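Local coordinates for FAD-dependent oxidoreductase (PDB 3M9V), which is a flavin-dependent enzyme of the acyl-CoA dehydrogenase family that takes part in D-kijanose biosynthesis and probably acts on a dTDP-linked sugar, at residues R25-R30 / L76-L81; G66-A71 / M104-G109; P70-G75 / E115-D120; E121-L126 / H238-D243. One frame throughout, in Å; residues are numbered along the deposited sequence.

Contact 1 (R25-R30 / L76-L81)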
loop_
_atom_site.group_PDB
_atom_site.type_symbol
_atom_site.label_atom_id
_atom_site.label_comp_id
_atom_site.label_asym_id
_atom_site.label_seq_id
_atom_site.Cartn_x
_atom_site.Cartn_y
_atom_site.Cartn_z
ATOM N N ARG A 25 -27.558 12.065 21.880
ATOM C CA ARG A 25 -28.304 10.799 21.987
ATOM C C ARG A 25 -29.739 10.871 21.481
ATOM O O ARG A 25 -30.229 9.980 20.774
ATOM C CB ARG A 25 -28.403 10.386 23.456
ATOM C CG ARG A 25 -27.521 9.201 23.844
ATOM C CD ARG A 25 -27.338 9.074 25.362
ATOM N NE ARG A 25 -26.030 9.581 25.771
ATOM C CZ ARG A 25 -25.807 10.286 26.875
ATOM N NH1 ARG A 25 -24.583 10.719 27.146
ATOM N NH2 ARG A 25 -26.810 10.559 27.700
ATOM N N VAL A 26 -30.437 11.937 21.869
ATOM C CA VAL A 26 -31.809 12.163 21.381
ATOM C C VAL A 26 -31.864 12.213 19.851
ATOM O O VAL A 26 -32.654 11.514 19.217
ATOM C CB VAL A 26 -32.388 13.476 22.002
ATOM C CG1 VAL A 26 -33.739 13.803 21.383
ATOM C CG2 VAL A 26 -32.471 13.349 23.549
ATOM N N LEU A 27 -30.998 13.022 19.249
ATOM C CA LEU A 27 -30.826 13.029 17.793
ATOM C C LEU A 27 -30.716 11.634 17.178
ATOM O O LEU A 27 -31.443 11.268 16.249
ATOM C CB LEU A 27 -29.607 13.880 17.413
ATOM C CG LEU A 27 -29.351 13.802 15.896
ATOM C CD1 LEU A 27 -30.602 14.323 15.199
ATOM C CD2 LEU A 27 -28.128 14.638 15.466
ATOM N N LEU A 28 -29.789 10.827 17.684
ATOM C CA LEU A 28 -29.646 9.470 17.158
ATOM C C LEU A 28 -30.870 8.589 17.421
ATOM O O LEU A 28 -31.277 7.790 16.564
ATOM C CB LEU A 28 -28.375 8.845 17.746
ATOM C CG LEU A 28 -27.808 7.527 17.225
ATOM C CD1 LEU A 28 -27.436 7.671 15.768
ATOM C CD2 LEU A 28 -26.573 7.063 18.006
ATOM N N ASP A 29 -31.478 8.716 18.598
ATOM C CA ASP A 29 -32.694 7.927 18.837
ATOM C C ASP A 29 -33.796 8.307 17.853
ATOM O O ASP A 29 -34.456 7.430 17.291
ATOM C CB ASP A 29 -33.227 8.112 20.266
ATOM C CG ASP A 29 -32.427 7.330 21.303
ATOM O OD1 ASP A 29 -31.594 6.474 20.926
ATOM O OD2 ASP A 29 -32.609 7.573 22.516
ATOM N N ARG A 30 -33.968 9.598 17.589
ATOM C CA ARG A 30 -35.082 10.077 16.767
ATOM C C ARG A 30 -34.850 9.689 15.320
ATOM O O ARG A 30 -35.789 9.388 14.590
ATOM C CB ARG A 30 -35.216 11.601 16.876
ATOM C CG ARG A 30 -35.816 12.048 18.201
ATOM C CD ARG A 30 -37.151 12.763 18.004
ATOM N NE ARG A 30 -37.093 14.151 18.459
ATOM C CZ ARG A 30 -37.193 14.518 19.735
ATOM N NH1 ARG A 30 -37.141 15.803 20.055
ATOM N NH2 ARG A 30 -37.353 13.618 20.703
ATOM N N LEU A 76 -33.093 21.112 19.049
ATOM C CA LEU A 76 -32.563 20.113 19.972
ATOM C C LEU A 76 -31.277 20.578 20.628
ATOM O O LEU A 76 -30.864 19.970 21.589
ATOM C CB LEU A 76 -32.198 18.809 19.286
ATOM C CG LEU A 76 -33.274 17.871 18.768
ATOM C CD1 LEU A 76 -32.544 16.549 18.505
ATOM C CD2 LEU A 76 -34.325 17.725 19.862
ATOM N N GLY A 77 -30.607 21.598 20.105
ATOM C CA GLY A 77 -29.365 22.023 20.734
ATOM C C GLY A 77 -28.153 21.110 20.553
ATOM O O GLY A 77 -27.211 21.207 21.345
ATOM N N VAL A 78 -28.134 20.238 19.547
ATOM C CA VAL A 78 -26.898 19.504 19.251
ATOM C C VAL A 78 -25.821 20.517 18.903
ATOM O O VAL A 78 -25.979 21.348 18.011
ATOM C CB VAL A 78 -27.060 18.455 18.130
ATOM C CG1 VAL A 78 -25.715 17.767 17.836
ATOM C CG2 VAL A 78 -28.111 17.432 18.564
ATOM N N ASP A 79 -24.718 20.505 19.637
ATOM C CA ASP A 79 -23.689 21.486 19.341
ATOM C C ASP A 79 -22.299 20.873 19.253
ATOM O O ASP A 79 -21.365 21.643 19.057
ATOM C CB ASP A 79 -23.693 22.595 20.390
ATOM C CG ASP A 79 -23.242 22.083 21.739
ATOM O OD1 ASP A 79 -23.185 20.861 21.996
ATOM O OD2 ASP A 79 -22.922 22.937 22.577
ATOM N N ARG A 80 -22.145 19.548 19.327
ATOM C CA ARG A 80 -20.837 18.946 19.042
ATOM C C ARG A 80 -20.715 18.414 17.613
ATOM O O ARG A 80 -21.557 17.641 17.144
ATOM C CB ARG A 80 -20.604 17.723 19.925
ATOM C CG ARG A 80 -20.509 17.930 21.427
ATOM C CD ARG A 80 -19.417 18.866 21.867
ATOM N NE ARG A 80 -19.610 19.037 23.308
ATOM C CZ ARG A 80 -19.007 18.308 24.240
ATOM N NH1 ARG A 80 -18.122 17.377 23.906
ATOM N NH2 ARG A 80 -19.246 18.543 25.520
ATOM N N LEU A 81 -19.609 18.752 16.955
ATOM C CA LEU A 81 -19.347 18.151 15.650
ATOM C C LEU A 81 -19.284 16.627 15.752
ATOM O O LEU A 81 -19.674 15.880 14.852
ATOM C CB LEU A 81 -18.045 18.730 15.098
ATOM C CG LEU A 81 -18.173 20.204 14.654
ATOM C CD1 LEU A 81 -16.757 20.763 14.698
ATOM C CD2 LEU A 81 -18.782 20.355 13.253
#
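Leu-76 reaches out of a loop onto helix 22-32, and its two methyl branches meet different parts of that helix. The contact lies in the helical N-terminal region of the acyl-CoA dehydrogenase fold. The loop runs between helices 53-61 and 81-94. No hydrogen bond joins 25-30 to 76-81; the contact is made by van der Waals packing, mostly of side chains.

The CG of Leu-76 is anti to its carbonyl carbon and beside its backbone N (chi1 -71°), which points CG at the helix, where the two methyls part. Its CD1 branch lies against the helix backbone, 3.9 Å from Leu-27 N. The same methyl is 4.1 Å from Leu-27 CB. It also meets the tip of a neighbouring side chain, with Val-26 CG1 4.2 Å from Leu-76 CD1. The side chains of Val-26 and Leu-76 cross obliquely.

Val-78 meets Leu-27 next to Leu-76, at the same CB. The side chains of Val-78 and Leu-27 cross at about a right angle, and only one branch of the valine does the touching. Val-78 CG2 is 4.0 Å from Leu-27 CB and 4.2 Å from Leu-27 CD2. Leu-27 is buried here. It also packs on Ala-67 and on Ala-87 of helix 81-94, while Val-78 touches Val-84 of the same helix.

The Arg-30 chain is bent at chi2 and chi3. One face of its guanidinium lies on its own helix, with Val-26 CG1 3.6 Å above the plane and offset toward the rim. Arg-30 meets the other branch of Leu-76 obliquely, with Leu-76 CD2 3.4 Å from Arg-30 NH1.

Contact 2 (G66-A71 / M104-G109)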
loop_
_atom_site.group_PDB
_atom_site.type_symbol
_atom_site.label_atom_id
_atom_site.label_comp_id
_atom_site.label_asym_id
_atom_site.label_seq_id
_atom_site.Cartn_x
_atom_site.Cartn_y
_atom_site.Cartn_z
ATOM N N GLY A 66 -33.982 20.768 12.473
ATOM C CA GLY A 66 -33.557 21.739 13.477
ATOM C C GLY A 66 -32.680 21.167 14.576
ATOM O O GLY A 66 -32.545 21.751 15.655
ATOM N N ALA A 67 -32.047 20.020 14.320
ATOM C CA ALA A 67 -31.334 19.335 15.400
ATOM C C ALA A 67 -30.198 20.185 15.954
ATOM O O ALA A 67 -29.878 20.103 17.146
ATOM C CB ALA A 67 -30.756 17.952 14.938
ATOM N N THR A 68 -29.536 20.943 15.085
ATOM C CA THR A 68 -28.381 21.731 15.513
ATOM C C THR A 68 -28.719 23.215 15.755
ATOM O O THR A 68 -27.843 24.088 15.880
ATOM C CB THR A 68 -27.204 21.617 14.509
ATOM O OG1 THR A 68 -27.690 21.919 13.193
ATOM C CG2 THR A 68 -26.640 20.177 14.476
ATOM N N VAL A 69 -30.011 23.524 15.807
ATOM C CA VAL A 69 -30.427 24.854 16.246
ATOM C C VAL A 69 -30.343 24.910 17.772
ATOM O O VAL A 69 -30.735 23.962 18.446
ATOM C CB VAL A 69 -31.871 25.153 15.780
ATOM C CG1 VAL A 69 -32.358 26.469 16.387
ATOM C CG2 VAL A 69 -31.909 25.199 14.242
ATOM N N PRO A 70 -29.819 26.004 18.338
ATOM C CA PRO A 70 -29.722 26.187 19.792
ATOM C C PRO A 70 -31.059 25.896 20.500
ATOM O O PRO A 70 -32.134 26.246 19.999
ATOM C CB PRO A 70 -29.395 27.666 19.910
ATOM C CG PRO A 70 -28.551 27.933 18.702
ATOM C CD PRO A 70 -29.198 27.108 17.592
ATOM N N ALA A 71 -31.032 25.212 21.640
ATOM C CA ALA A 71 -32.281 25.029 22.374
ATOM C C ALA A 71 -32.976 26.362 22.708
ATOM O O ALA A 71 -34.202 26.435 22.694
ATOM C CB ALA A 71 -32.071 24.178 23.629
ATOM N N MET A 104 -25.393 19.136 5.101
ATOM C CA MET A 104 -25.402 20.575 4.722
ATOM C C MET A 104 -26.367 21.309 5.665
ATOM O O MET A 104 -26.093 22.401 6.161
ATOM C CB MET A 104 -25.941 20.756 3.285
ATOM C CG MET A 104 -25.089 20.142 2.142
ATOM S SD MET A 104 -23.313 20.476 2.272
ATOM C CE MET A 104 -23.362 22.219 1.888
ATOM N N GLN A 105 -27.505 20.689 5.969
ATOM C CA GLN A 105 -28.428 21.324 6.911
ATOM C C GLN A 105 -27.872 21.399 8.332
ATOM O O GLN A 105 -27.941 22.446 8.979
ATOM C CB GLN A 105 -29.741 20.552 6.996
ATOM C CG GLN A 105 -30.729 21.201 7.979
ATOM C CD GLN A 105 -31.564 22.299 7.298
ATOM O OE1 GLN A 105 -31.301 22.681 6.156
ATOM N NE2 GLN A 105 -32.574 22.799 7.999
ATOM N N LEU A 106 -27.392 20.263 8.837
ATOM C CA LEU A 106 -26.898 20.208 10.214
ATOM C C LEU A 106 -25.711 21.136 10.442
ATOM O O LEU A 106 -25.609 21.806 11.467
ATOM C CB LEU A 106 -26.571 18.789 10.687
ATOM C CG LEU A 106 -27.765 17.828 10.578
ATOM C CD1 LEU A 106 -27.493 16.550 11.340
ATOM C CD2 LEU A 106 -29.004 18.457 11.167
ATOM N N SER A 107 -24.766 21.167 9.516
ATOM C CA SER A 107 -23.616 21.988 9.836
ATOM C C SER A 107 -23.966 23.465 9.673
ATOM O O SER A 107 -23.372 24.295 10.356
ATOM C CB SER A 107 -22.431 21.674 8.927
ATOM O OG SER A 107 -22.832 21.964 7.610
ATOM N N ARG A 108 -24.885 23.806 8.771
ATOM C CA ARG A 108 -25.389 25.181 8.719
ATOM C C ARG A 108 -26.062 25.619 10.038
ATOM O O ARG A 108 -25.936 26.779 10.458
ATOM C CB ARG A 108 -26.244 25.368 7.456
ATOM C CG ARG A 108 -26.697 26.788 7.126
ATOM C CD ARG A 108 -25.575 27.809 6.990
ATOM N NE ARG A 108 -24.820 27.596 5.768
ATOM C CZ ARG A 108 -23.780 28.329 5.389
ATOM N NH1 ARG A 108 -23.174 28.052 4.238
ATOM N NH2 ARG A 108 -23.370 29.336 6.149
ATOM N N GLY A 109 -26.715 24.692 10.737
ATOM C CA GLY A 109 -27.230 24.954 12.084
ATOM C C GLY A 109 -26.147 25.478 13.022
ATOM O O GLY A 109 -26.337 26.438 13.786
#
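Thr-68 joins its loop to helix 96-118 by giving its hydroxyl to the carbonyl of Leu-106. OG1 sits between the backbone N and the carbonyl carbon of its own residue (chi1 52°). The bond from Thr-68 OG1 to Leu-106 O is 2.7 Å long. It falls on a lone pair in the carbonyl plane, at a C=O...donor angle of 119°. The methyl branch is anti to the carbonyl carbon of Thr-68 and beside its backbone N. There Thr-68 CG2 packs 4.0 Å from Leu-106 CB.

Gly-109 makes room for this bond. Its CA is 3.3 Å from Thr-68 OG1, and a side chain at this position would run into the hydroxyl. Leu-106 CD2 is 4.2 Å from Ala-67 CB. The loop residues are shaped by a type I turn, in which Val-69 N bonds Gly-66 O. A valine in place of Thr-68 has no hydroxyl and would probably leave Leu-106 O without its donor from the loop.

Gln-105 is also buried, and its amide is spoken for. OE1 accepts from Val-141 N, and NE2 gives to Met-65 O and Ala-139 O. The contact is a loop docked on a helix in the helical N-terminal domain of the acyl-CoA dehydrogenase fold, with Gly-109 CA about 9 Å from the nearest atom of the bound dTDP.

Contact 3 (P70-G75 / E115-D120). With TYD (thymidine-5'-diphosphate), chain B.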
loop_
_atom_site.group_PDB
_atom_site.type_symbol
_atom_site.label_atom_id
_atom_site.label_comp_id
_atom_site.label_asym_id
_atom_site.label_seq_id
_atom_site.Cartn_x
_atom_site.Cartn_y
_atom_site.Cartn_z
ATOM N N PRO A 70 -29.819 26.004 18.338
ATOM C CA PRO A 70 -29.722 26.187 19.792
ATOM C C PRO A 70 -31.059 25.896 20.500
ATOM O O PRO A 70 -32.134 26.246 19.999
ATOM C CB PRO A 70 -29.395 27.666 19.910
ATOM C CG PRO A 70 -28.551 27.933 18.702
ATOM C CD PRO A 70 -29.198 27.108 17.592
ATOM N N ALA A 71 -31.032 25.212 21.640
ATOM C CA ALA A 71 -32.281 25.029 22.374
ATOM C C ALA A 71 -32.976 26.362 22.708
ATOM O O ALA A 71 -34.202 26.435 22.694
ATOM C CB ALA A 71 -32.071 24.178 23.629
ATOM N N GLU A 72 -32.213 27.418 22.960
ATOM C CA GLU A 72 -32.797 28.742 23.150
ATOM C C GLU A 72 -33.816 29.042 22.059
ATOM O O GLU A 72 -34.766 29.762 22.340
ATOM C CB GLU A 72 -31.748 29.863 23.094
ATOM C CG GLU A 72 -30.744 29.923 24.246
ATOM C CD GLU A 72 -29.501 29.039 24.082
ATOM O OE1 GLU A 72 -28.421 29.500 24.523
ATOM O OE2 GLU A 72 -29.566 27.900 23.550
ATOM N N LEU A 73 -33.639 28.538 20.837
ATOM C CA LEU A 73 -34.522 28.923 19.748
ATOM C C LEU A 73 -35.536 27.839 19.445
ATOM O O LEU A 73 -36.257 27.942 18.455
ATOM C CB LEU A 73 -33.762 29.346 18.493
ATOM C CG LEU A 73 -32.836 30.532 18.764
ATOM C CD1 LEU A 73 -32.077 30.918 17.523
ATOM C CD2 LEU A 73 -33.664 31.738 19.152
ATOM N N GLY A 74 -35.575 26.818 20.295
ATOM C CA GLY A 74 -36.490 25.709 20.112
ATOM C C GLY A 74 -35.922 24.484 19.417
ATOM O O GLY A 74 -36.676 23.555 19.118
ATOM N N GLY A 75 -34.620 24.490 19.128
ATOM C CA GLY A 75 -33.980 23.331 18.512
ATOM C C GLY A 75 -33.553 22.271 19.521
ATOM O O GLY A 75 -33.612 22.506 20.735
ATOM N N GLU A 115 -23.052 32.740 14.204
ATOM C CA GLU A 115 -23.389 34.092 13.750
ATOM C C GLU A 115 -24.355 34.752 14.739
ATOM O O GLU A 115 -24.180 35.896 15.150
ATOM C CB GLU A 115 -24.074 34.035 12.386
ATOM C CG GLU A 115 -23.159 33.646 11.238
ATOM C CD GLU A 115 -22.184 34.769 10.933
ATOM O OE1 GLU A 115 -21.380 34.658 9.987
ATOM O OE2 GLU A 115 -22.239 35.800 11.634
ATOM N N TRP A 116 -25.380 33.997 15.114
ATOM C CA TRP A 116 -26.353 34.409 16.113
ATOM C C TRP A 116 -25.734 34.897 17.429
ATOM O O TRP A 116 -26.150 35.925 17.964
ATOM C CB TRP A 116 -27.350 33.271 16.359
ATOM C CG TRP A 116 -28.449 33.624 17.321
ATOM C CD1 TRP A 116 -29.362 34.630 17.169
ATOM C CD2 TRP A 116 -28.749 33.002 18.578
ATOM N NE1 TRP A 116 -30.208 34.669 18.247
ATOM C CE2 TRP A 116 -29.858 33.686 19.131
ATOM C CE3 TRP A 116 -28.205 31.925 19.285
ATOM C CZ2 TRP A 116 -30.433 33.334 20.352
ATOM C CZ3 TRP A 116 -28.767 31.584 20.503
ATOM C CH2 TRP A 116 -29.866 32.290 21.029
ATOM N N ARG A 117 -24.730 34.196 17.946
ATOM C CA ARG A 117 -24.134 34.515 19.241
ATOM C C ARG A 117 -22.990 35.518 19.117
ATOM O O ARG A 117 -22.667 36.171 20.103
ATOM C CB ARG A 117 -23.545 33.257 19.888
ATOM C CG ARG A 117 -24.552 32.257 20.441
ATOM C CD ARG A 117 -23.835 31.043 21.006
ATOM N NE ARG A 117 -24.544 29.773 20.837
ATOM C CZ ARG A 117 -25.483 29.313 21.663
ATOM N NH1 ARG A 117 -26.066 28.136 21.457
ATOM N NH2 ARG A 117 -25.850 30.033 22.722
ATOM N N HIS A 118 -22.346 35.653 17.965
ATOM C CA HIS A 118 -21.185 36.529 17.854
ATOM C C HIS A 118 -21.224 37.510 16.696
ATOM O O HIS A 118 -20.219 38.162 16.406
ATOM C CB HIS A 118 -19.895 35.705 17.713
ATOM C CG HIS A 118 -19.717 34.722 18.823
ATOM N ND1 HIS A 118 -19.235 35.092 20.059
ATOM C CD2 HIS A 118 -20.046 33.413 18.921
ATOM C CE1 HIS A 118 -19.250 34.045 20.866
ATOM N NE2 HIS A 118 -19.731 33.013 20.197
ATOM N N GLY A 119 -22.336 37.584 15.979
ATOM C CA GLY A 119 -22.363 38.495 14.844
ATOM C C GLY A 119 -22.843 39.857 15.325
ATOM O O GLY A 119 -23.312 39.994 16.458
ATOM N N ASP A 120 -22.716 40.862 14.465
ATOM C CA ASP A 120 -23.330 42.162 14.720
ATOM C C ASP A 120 -24.819 42.004 14.431
ATOM O O ASP A 120 -25.287 40.905 14.126
ATOM C CB ASP A 120 -22.738 43.205 13.772
ATOM C CG ASP A 120 -23.153 42.958 12.335
ATOM O OD1 ASP A 120 -23.991 42.062 12.091
ATOM O OD2 ASP A 120 -22.644 43.663 11.440
HETATM P PA TYD B . -17.711 29.170 5.754
HETATM O O1A TYD B . -18.733 29.720 4.777
HETATM O O2A TYD B . -17.272 27.718 5.684
HETATM O O3A TYD B . -16.411 30.114 5.744
HETATM P PB TYD B . -16.190 31.040 4.449
HETATM O O1B TYD B . -16.574 30.137 3.291
HETATM O O2B TYD B . -14.697 31.258 4.591
HETATM O O3B TYD B . -17.094 32.226 4.731
HETATM O "O5'" TYD B . -18.099 29.531 7.277
HETATM C "C5'" TYD B . -18.143 30.866 7.776
HETATM C "C4'" TYD B . -19.097 30.620 8.937
HETATM O "O4'" TYD B . -18.463 29.859 9.958
HETATM C "C3'" TYD B . -19.631 31.876 9.599
HETATM O "O3'" TYD B . -21.018 31.802 9.263
HETATM C "C2'" TYD B . -19.541 31.590 11.090
HETATM C "C1'" TYD B . -19.000 30.171 11.246
HETATM N N1 TYD B . -17.905 30.138 12.225
HETATM C C2 TYD B . -17.914 29.258 13.224
HETATM O O2 TYD B . -18.878 28.463 13.333
HETATM N N3 TYD B . -16.897 29.251 14.114
HETATM C C4 TYD B . -15.859 30.111 13.999
HETATM O O4 TYD B . -14.931 30.079 14.835
HETATM C C5 TYD B . -15.841 31.033 12.966
HETATM C C5M TYD B . -14.740 32.039 12.759
HETATM C C6 TYD B . -16.904 31.014 12.074
#
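Glu-72 and Arg-117 make the charged part of this contact, a salt bridge carried by one hydrogen bond. Arg-117 NH2 is 3.2 Å from Glu-72 OE1, with an N-H...O angle of 162°. The oxygen lies near the guanidinium plane, but the nitrogen stands above the carboxylate plane.

The apolar part centres on the Trp-116 ring. Leu-73 meets it tip to tip in a CH-pi contact: CD1 stands over one face, 4.0 Å from the centroid of the Trp-116 six-membered ring and 14° off its normal. Pro-70 CB is 4.0 Å from Trp-116 CZ3. Glu-72 CB comes 3.7 Å from Trp-116 CH2. Trp-116 CZ3 lies 4.0 Å above one face of the Arg-117 guanidinium, offset toward the rim. An alanine in place of Trp-116 would probably open a gap beside Leu-73 and Pro-70 and leave the Arg-117 guanidinium freer to turn.

The O3' hydroxyl of dTDP gives a 3.0 Å bond to Glu-115 OE1, which also forms a salt bridge with Arg-242.

The contact lies at the surface, where the C-terminal end of helix 96-118 meets the 3-10 segment 71-73. Helix 121-136 flanks both: its Leu-131 and Arg-132 touch Leu-73, and its Ala-127 touches Glu-115.

Contact 4 (E121-L126 / H238-D243)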
loop_
_atom_site.group_PDB
_atom_site.type_symbol
_atom_site.label_atom_id
_atom_site.label_comp_id
_atom_site.label_asym_id
_atom_site.label_seq_id
_atom_site.Cartn_x
_atom_site.Cartn_y
_atom_site.Cartn_z
ATOM N N GLU A 121 -25.563 43.099 14.518
ATOM C CA GLU A 121 -26.988 42.940 14.753
ATOM C C GLU A 121 -27.648 42.457 13.466
ATOM O O GLU A 121 -28.680 41.772 13.494
ATOM C CB GLU A 121 -27.626 44.230 15.267
ATOM C CG GLU A 121 -29.089 44.015 15.644
ATOM C CD GLU A 121 -29.862 45.312 15.817
ATOM O OE1 GLU A 121 -29.272 46.396 15.615
ATOM O OE2 GLU A 121 -31.063 45.262 16.158
ATOM N N ARG A 122 -27.009 42.812 12.353
ATOM C CA ARG A 122 -27.490 42.395 11.041
ATOM C C ARG A 122 -27.424 40.863 10.933
ATOM O O ARG A 122 -28.435 40.212 10.662
ATOM C CB ARG A 122 -26.707 43.094 9.921
ATOM C CG ARG A 122 -27.451 43.101 8.587
ATOM C CD ARG A 122 -26.544 42.867 7.378
ATOM N NE ARG A 122 -26.153 44.098 6.695
ATOM C CZ ARG A 122 -26.849 45.233 6.713
ATOM N NH1 ARG A 122 -28.006 45.310 7.363
ATOM N NH2 ARG A 122 -26.390 46.297 6.066
ATOM N N ALA A 123 -26.241 40.302 11.177
ATOM C CA ALA A 123 -26.020 38.851 11.169
ATOM C C ALA A 123 -26.920 38.119 12.168
ATOM O O ALA A 123 -27.608 37.150 11.801
ATOM C CB ALA A 123 -24.561 38.546 11.447
ATOM N N ARG A 124 -26.920 38.588 13.415
ATOM C CA ARG A 124 -27.703 37.929 14.450
ATOM C C ARG A 124 -29.187 37.837 14.134
ATOM O O ARG A 124 -29.809 36.803 14.390
ATOM C CB ARG A 124 -27.550 38.619 15.804
ATOM C CG ARG A 124 -26.186 38.469 16.462
ATOM C CD ARG A 124 -26.285 38.873 17.931
ATOM N NE ARG A 124 -26.859 40.213 18.068
ATOM C CZ ARG A 124 -26.150 41.342 18.024
ATOM N NH1 ARG A 124 -26.747 42.519 18.159
ATOM N NH2 ARG A 124 -24.836 41.305 17.850
ATOM N N THR A 125 -29.755 38.930 13.622
ATOM C CA THR A 125 -31.183 39.029 13.304
ATOM C C THR A 125 -31.507 38.041 12.184
ATOM O O THR A 125 -32.488 37.291 12.255
ATOM C CB THR A 125 -31.532 40.428 12.720
ATOM O OG1 THR A 125 -31.084 41.455 13.607
ATOM C CG2 THR A 125 -33.022 40.582 12.521
ATOM N N LEU A 126 -30.672 38.072 11.145
ATOM C CA LEU A 126 -30.874 37.225 9.983
ATOM C C LEU A 126 -30.687 35.752 10.352
ATOM O O LEU A 126 -31.546 34.927 10.057
ATOM C CB LEU A 126 -29.932 37.674 8.863
ATOM C CG LEU A 126 -29.849 36.690 7.699
ATOM C CD1 LEU A 126 -31.204 36.649 7.000
ATOM C CD2 LEU A 126 -28.768 37.135 6.717
ATOM N N HIS A 238 -29.989 41.037 3.899
ATOM C CA HIS A 238 -29.874 39.616 3.579
ATOM C C HIS A 238 -28.479 39.278 3.068
ATOM O O HIS A 238 -28.265 38.270 2.385
ATOM C CB HIS A 238 -30.912 39.223 2.539
ATOM C CG HIS A 238 -32.281 39.124 3.119
ATOM N ND1 HIS A 238 -33.337 38.554 2.449
ATOM C CD2 HIS A 238 -32.758 39.515 4.321
ATOM C CE1 HIS A 238 -34.410 38.593 3.216
ATOM N NE2 HIS A 238 -34.085 39.167 4.361
ATOM N N VAL A 239 -27.548 40.155 3.423
ATOM C CA VAL A 239 -26.160 40.037 2.997
ATOM C C VAL A 239 -25.231 40.103 4.207
ATOM O O VAL A 239 -25.241 41.120 4.911
ATOM C CB VAL A 239 -25.816 41.159 2.017
ATOM C CG1 VAL A 239 -24.353 41.067 1.630
ATOM C CG2 VAL A 239 -26.707 41.014 0.783
ATOM N N LEU A 240 -24.468 39.038 4.463
ATOM C CA LEU A 240 -23.378 39.102 5.436
ATOM C C LEU A 240 -22.067 39.474 4.736
ATOM O O LEU A 240 -21.462 38.639 4.070
ATOM C CB LEU A 240 -23.234 37.766 6.171
ATOM C CG LEU A 240 -24.463 36.992 6.674
ATOM C CD1 LEU A 240 -24.203 35.502 6.507
ATOM C CD2 LEU A 240 -24.841 37.250 8.125
ATOM N N MET A 241 -21.621 40.718 4.852
ATOM C CA MET A 241 -20.340 41.132 4.290
ATOM C C MET A 241 -19.156 40.497 5.012
ATOM O O MET A 241 -19.040 40.619 6.224
ATOM C CB MET A 241 -20.200 42.650 4.419
ATOM C CG MET A 241 -21.253 43.421 3.648
ATOM S SD MET A 241 -20.908 43.406 1.873
ATOM C CE MET A 241 -19.165 43.828 1.933
ATOM N N ARG A 242 -18.256 39.823 4.310
ATOM C CA ARG A 242 -17.064 39.303 4.983
ATOM C C ARG A 242 -15.918 40.292 4.765
ATOM O O ARG A 242 -16.147 41.501 4.761
ATOM C CB ARG A 242 -16.706 37.916 4.444
ATOM C CG ARG A 242 -17.848 36.915 4.461
ATOM C CD ARG A 242 -18.543 36.840 5.808
ATOM N NE ARG A 242 -19.533 35.760 5.787
ATOM C CZ ARG A 242 -20.252 35.326 6.820
ATOM N NH1 ARG A 242 -20.130 35.866 8.022
ATOM N NH2 ARG A 242 -21.118 34.335 6.656
ATOM N N ASP A 243 -14.684 39.847 4.560
ATOM C CA ASP A 243 -13.653 40.858 4.306
ATOM C C ASP A 243 -13.156 40.942 2.868
ATOM O O ASP A 243 -13.619 40.190 2.009
ATOM C CB ASP A 243 -12.485 40.837 5.299
ATOM C CG ASP A 243 -12.242 39.466 5.911
ATOM O OD1 ASP A 243 -12.570 39.294 7.104
ATOM O OD2 ASP A 243 -11.725 38.565 5.220
#
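Leu-126 holds CG anti to its backbone N (chi1 168°), and Leu-240 holds its CG anti to its carbonyl carbon (chi1 -43°). These torsions point the two CG atoms into the interface, and a methyl of each meets there, with Leu-126 CD2 4.2 Å from Leu-240 CD2. The same Leu-240 methyl presses on the helix surface one turn earlier, where it is 3.6 Å from Ala-123 CB. The small alanine lets the strand side chain come this close.

Leu-126 also touches His-238. Its CD1 meets the imidazole obliquely, 4.2 Å from His-238 CD2.

Here the helical N-terminal domain of the acyl-CoA dehydrogenase fold packs on its beta domain. The 121-126 segment of helix 121-136 and strand 239-241 have N-to-C directions 142° apart, with their axes 8.7 Å apart at closest approach. The strand pairs with strand 196-202, whose Val-200 also touches Leu-126.

Arg-122 lies at the exposed margin. Its chain is bent at chi2 and chi3, and its CD comes 3.3 Å from Val-239 O with no hydrogen bond formed.

Arg-242 follows the strand and turns back on it. Leu-240 CB sits 3.9 Å above the centre of the Arg-242 guanidinium. NE of that arginine bonds Ser-198 OG.

In the fold
Contacts 1, 2 and 3 share the loop between helices 53-61 and 81-94. Along it come 66-71, 70-75 and 76-81, docked on helix 96-118, again on helix 96-118, and on helix 22-32. Neighbouring centres are about 10 Å apart from contact 1 to 2 and from 2 to 3. Gly-77 N with Val-69 O and Val-78 N with Ala-67 O probably bond contacts 1 and 2. Contact 4 comes last in the chain, with its centre about 13 Å from that of contact 3. It carries the helical domain onto the beta sheet. The Glu-115 to Arg-242 salt bridge joins contacts 3 and 4 at the dTDP pocket, whereas contact 1 lies away from it.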